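Long-range contact in proximal thread matrix protein 1 (Mytilus galloprovincialis, PDB 4CNB), which binds zinc and probably serves as a matrix protein of the proximal byssal thread in mussels: residues Phe257-Ser262 and Val364-Thr369. Sequence-based numbering, arbitrary orientation.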
ATOM      1  N   PHE A 257     -13.795  12.950  -0.552  1.00  5.90           N
ATOM      2  CA  PHE A 257     -13.584  13.223  -1.965  1.00  6.08           C
ATOM      3  C   PHE A 257     -12.864  14.564  -2.081  1.00 10.88           C
ATOM      4  O   PHE A 257     -13.319  15.580  -1.534  1.00  6.09           O
ATOM      5  CB  PHE A 257     -14.902  13.324  -2.729  1.00  8.59           C
ATOM      6  CG  PHE A 257     -15.698  12.047  -2.765  1.00 12.42           C
ATOM      7  CD1 PHE A 257     -15.273  10.969  -3.520  1.00 11.32           C
ATOM      8  CD2 PHE A 257     -16.887  11.939  -2.064  1.00 10.22           C
ATOM      9  CE1 PHE A 257     -16.016   9.797  -3.556  1.00 12.54           C
ATOM     10  CE2 PHE A 257     -17.621  10.778  -2.100  1.00 12.33           C
ATOM     11  CZ  PHE A 257     -17.180   9.706  -2.846  1.00  9.70           C
ATOM     12  N   VAL A 258     -11.743  14.551  -2.791  1.00  5.42           N
ATOM     13  CA  VAL A 258     -11.001  15.752  -3.100  1.00  6.82           C
ATOM     14  C   VAL A 258     -10.997  15.829  -4.610  1.00  7.39           C
ATOM     15  O   VAL A 258     -10.207  15.152  -5.271  1.00 10.42           O
ATOM     16  CB  VAL A 258      -9.576  15.667  -2.549  1.00  8.99           C
ATOM     17  CG1 VAL A 258      -8.791  16.959  -2.832  1.00  7.31           C
ATOM     18  CG2 VAL A 258      -9.632  15.378  -1.044  1.00  7.99           C
ATOM     19  N   PHE A 259     -11.911  16.618  -5.156  1.00  8.76           N
ATOM     20  CA  PHE A 259     -12.166  16.597  -6.585  1.00  8.60           C
ATOM     21  C   PHE A 259     -11.935  17.938  -7.261  1.00 10.35           C
ATOM     22  O   PHE A 259     -12.160  19.022  -6.695  1.00  7.45           O
ATOM     23  CB  PHE A 259     -13.589  16.107  -6.864  1.00 12.26           C
ATOM     24  CG  PHE A 259     -13.703  14.607  -7.018  1.00 16.84           C
ATOM     25  CD1 PHE A 259     -12.870  13.740  -6.317  1.00 15.41           C
ATOM     26  CD2 PHE A 259     -14.660  14.059  -7.863  1.00 17.30           C
ATOM     27  CE1 PHE A 259     -12.989  12.348  -6.474  1.00 17.60           C
ATOM     28  CE2 PHE A 259     -14.781  12.681  -8.017  1.00 15.37           C
ATOM     29  CZ  PHE A 259     -13.948  11.827  -7.320  1.00 13.51           C
ATOM     30  N   ASP A 260     -11.454  17.828  -8.492  1.00 12.30           N
ATOM     31  CA  ASP A 260     -11.226  18.946  -9.393  1.00 12.78           C
ATOM     32  C   ASP A 260     -12.510  19.759  -9.610  1.00 12.21           C
ATOM     33  O   ASP A 260     -13.561  19.189  -9.843  1.00 14.79           O
ATOM     34  CB  ASP A 260     -10.754  18.325 -10.699  1.00 15.70           C
ATOM     35  CG  ASP A 260     -10.280  19.324 -11.717  1.00 16.32           C
ATOM     36  OD1 ASP A 260     -10.485  20.546 -11.569  1.00 13.96           O
ATOM     37  OD2 ASP A 260      -9.703  18.834 -12.711  1.00 17.52           O
ATOM     38  N   ALA A 261     -12.415  21.082  -9.532  1.00 11.77           N
ATOM     39  CA  ALA A 261     -13.544  21.949  -9.863  1.00 13.13           C
ATOM     40  C   ALA A 261     -13.151  23.019 -10.882  1.00 16.85           C
ATOM     41  O   ALA A 261     -13.757  24.086 -10.944  1.00 19.19           O
ATOM     42  CB  ALA A 261     -14.101  22.594  -8.613  1.00 14.16           C
ATOM     43  N   SER A 262     -12.133  22.724 -11.678  1.00 14.42           N
ATOM     44  CA  SER A 262     -11.650  23.629 -12.709  1.00 16.22           C
ATOM     45  C   SER A 262     -12.660  23.839 -13.829  1.00 17.26           C
ATOM     46  O   SER A 262     -13.509  22.993 -14.066  1.00 17.01           O
ATOM     47  CB  SER A 262     -10.362  23.061 -13.309  1.00 18.70           C
ATOM     48  OG  SER A 262      -9.928  23.821 -14.419  1.00 22.91           O
ATOM     49  N   VAL A 364      -9.906   7.547   4.275  1.00  8.12           N
ATOM     50  CA  VAL A 364      -9.644   7.363   2.854  1.00 10.10           C
ATOM     51  C   VAL A 364      -9.809   8.690   2.147  1.00  7.85           C
ATOM     52  O   VAL A 364     -10.737   9.430   2.436  1.00  8.53           O
ATOM     53  CB  VAL A 364     -10.668   6.393   2.201  1.00 15.17           C
ATOM     54  CG1 VAL A 364     -10.384   6.226   0.719  1.00 10.04           C
ATOM     55  CG2 VAL A 364     -10.680   5.053   2.912  1.00  9.99           C
ATOM     56  N   VAL A 365      -8.897   8.984   1.227  1.00  8.82           N
ATOM     57  CA  VAL A 365      -9.052  10.081   0.281  1.00  4.73           C
ATOM     58  C   VAL A 365      -9.147   9.508  -1.121  1.00 12.48           C
ATOM     59  O   VAL A 365      -8.380   8.603  -1.502  1.00 10.64           O
ATOM     60  CB  VAL A 365      -7.874  11.097   0.374  1.00  7.61           C
ATOM     61  CG1 VAL A 365      -7.891  12.074  -0.789  1.00 10.15           C
ATOM     62  CG2 VAL A 365      -7.937  11.871   1.682  1.00  6.95           C
ATOM     63  N   ILE A 366     -10.116  10.010  -1.873  1.00  8.56           N
ATOM     64  CA  ILE A 366     -10.262   9.675  -3.274  1.00  9.59           C
ATOM     65  C   ILE A 366     -10.133  10.992  -4.009  1.00 11.52           C
ATOM     66  O   ILE A 366     -11.015  11.842  -3.907  1.00  8.61           O
ATOM     67  CB  ILE A 366     -11.636   9.050  -3.574  1.00 10.60           C
ATOM     68  CG1 ILE A 366     -11.804   7.727  -2.835  1.00 13.42           C
ATOM     69  CG2 ILE A 366     -11.816   8.797  -5.071  1.00  9.22           C
ATOM     70  CD1 ILE A 366     -13.230   7.295  -2.741  1.00 15.14           C
ATOM     71  N   LEU A 367      -9.014  11.155  -4.717  1.00 10.43           N
ATOM     72  CA  LEU A 367      -8.684  12.378  -5.440  1.00  8.84           C
ATOM     73  C   LEU A 367      -8.898  12.188  -6.941  1.00  9.42           C
ATOM     74  O   LEU A 367      -8.515  11.160  -7.509  1.00 10.85           O
ATOM     75  CB  LEU A 367      -7.223  12.738  -5.155  1.00  9.13           C
ATOM     76  CG  LEU A 367      -6.449  13.895  -5.826  1.00 13.96           C
ATOM     77  CD1 LEU A 367      -6.637  14.008  -7.340  1.00 16.81           C
ATOM     78  CD2 LEU A 367      -6.731  15.215  -5.154  1.00 14.57           C
ATOM     79  N   LEU A 368      -9.506  13.181  -7.578  1.00 10.17           N
ATOM     80  CA  LEU A 368      -9.705  13.166  -9.020  1.00 11.09           C
ATOM     81  C   LEU A 368      -9.268  14.486  -9.641  1.00 11.89           C
ATOM     82  O   LEU A 368      -9.693  15.571  -9.203  1.00 12.15           O
ATOM     83  CB  LEU A 368     -11.164  12.880  -9.367  1.00 12.39           C
ATOM     84  CG  LEU A 368     -11.424  12.629 -10.852  1.00 15.59           C
ATOM     85  CD1 LEU A 368     -12.667  11.758 -11.035  1.00 17.61           C
ATOM     86  CD2 LEU A 368     -11.556  13.927 -11.634  1.00 14.58           C
ATOM     87  N   THR A 369      -8.426  14.395 -10.671  1.00  9.06           N
ATOM     88  CA  THR A 369      -7.947  15.586 -11.359  1.00 13.43           C
ATOM     89  C   THR A 369      -7.880  15.406 -12.878  1.00 12.61           C
ATOM     90  O   THR A 369      -7.642  14.302 -13.375  1.00 14.25           O
ATOM     91  CB  THR A 369      -6.548  15.999 -10.846  1.00 10.52           C
ATOM     92  OG1 THR A 369      -6.199  17.266 -11.405  1.00 13.61           O
ATOM     93  CG2 THR A 369      -5.498  14.969 -11.231  1.00  9.96           C
TER
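The ring of Phe259 lies flat over Leu368 CB, which stands 3.5 Å from the ring centroid and 12° off its normal, a CH-pi contact. With CG anti to the backbone N (chi1 -171°), the Leu368 branch first steps back from the ring, and its CD1 then bends round to meet Phe259 CE2 at 3.8 Å. At the ring edge, near its plane, Phe259 CE1 comes within 3.3 Å of Ile366 O, a carbonyl that also accepts from Val258 N at 3.0 Å. With alanine here instead of Phe259, Leu368 CB is likely to lose its aromatic cover and a gap to open toward Met276 and Met280 of helix 272-285, which the ring also touches. Beyond it, Phe257 CE1 meets Ile366 CD1 on the same sheet face. Val258 occupies the other face, its two methyls divided between neighbours: CG1 packs on Leu367 CD2 at 3.6 Å and CG2 on Val365 CG1. Two further backbone bonds, Leu368 N to Val258 O and Asp260 N to Leu368 O, continue the parallel pairing, in agreement with strand axes only 3° apart. At the strand end, Asp260 OD1 accepts from Ser262 N at 2.7 Å, forming an Asx turn, and Asp260 OD2 accepts a hydrogen bond from Asp370 N. In the 3-2-1-4-5-6 order of the sheet, strands 253-260 and 362-369 are the middle, parallel pair, as in the Rossmann-like core of a von Willebrand factor A domain.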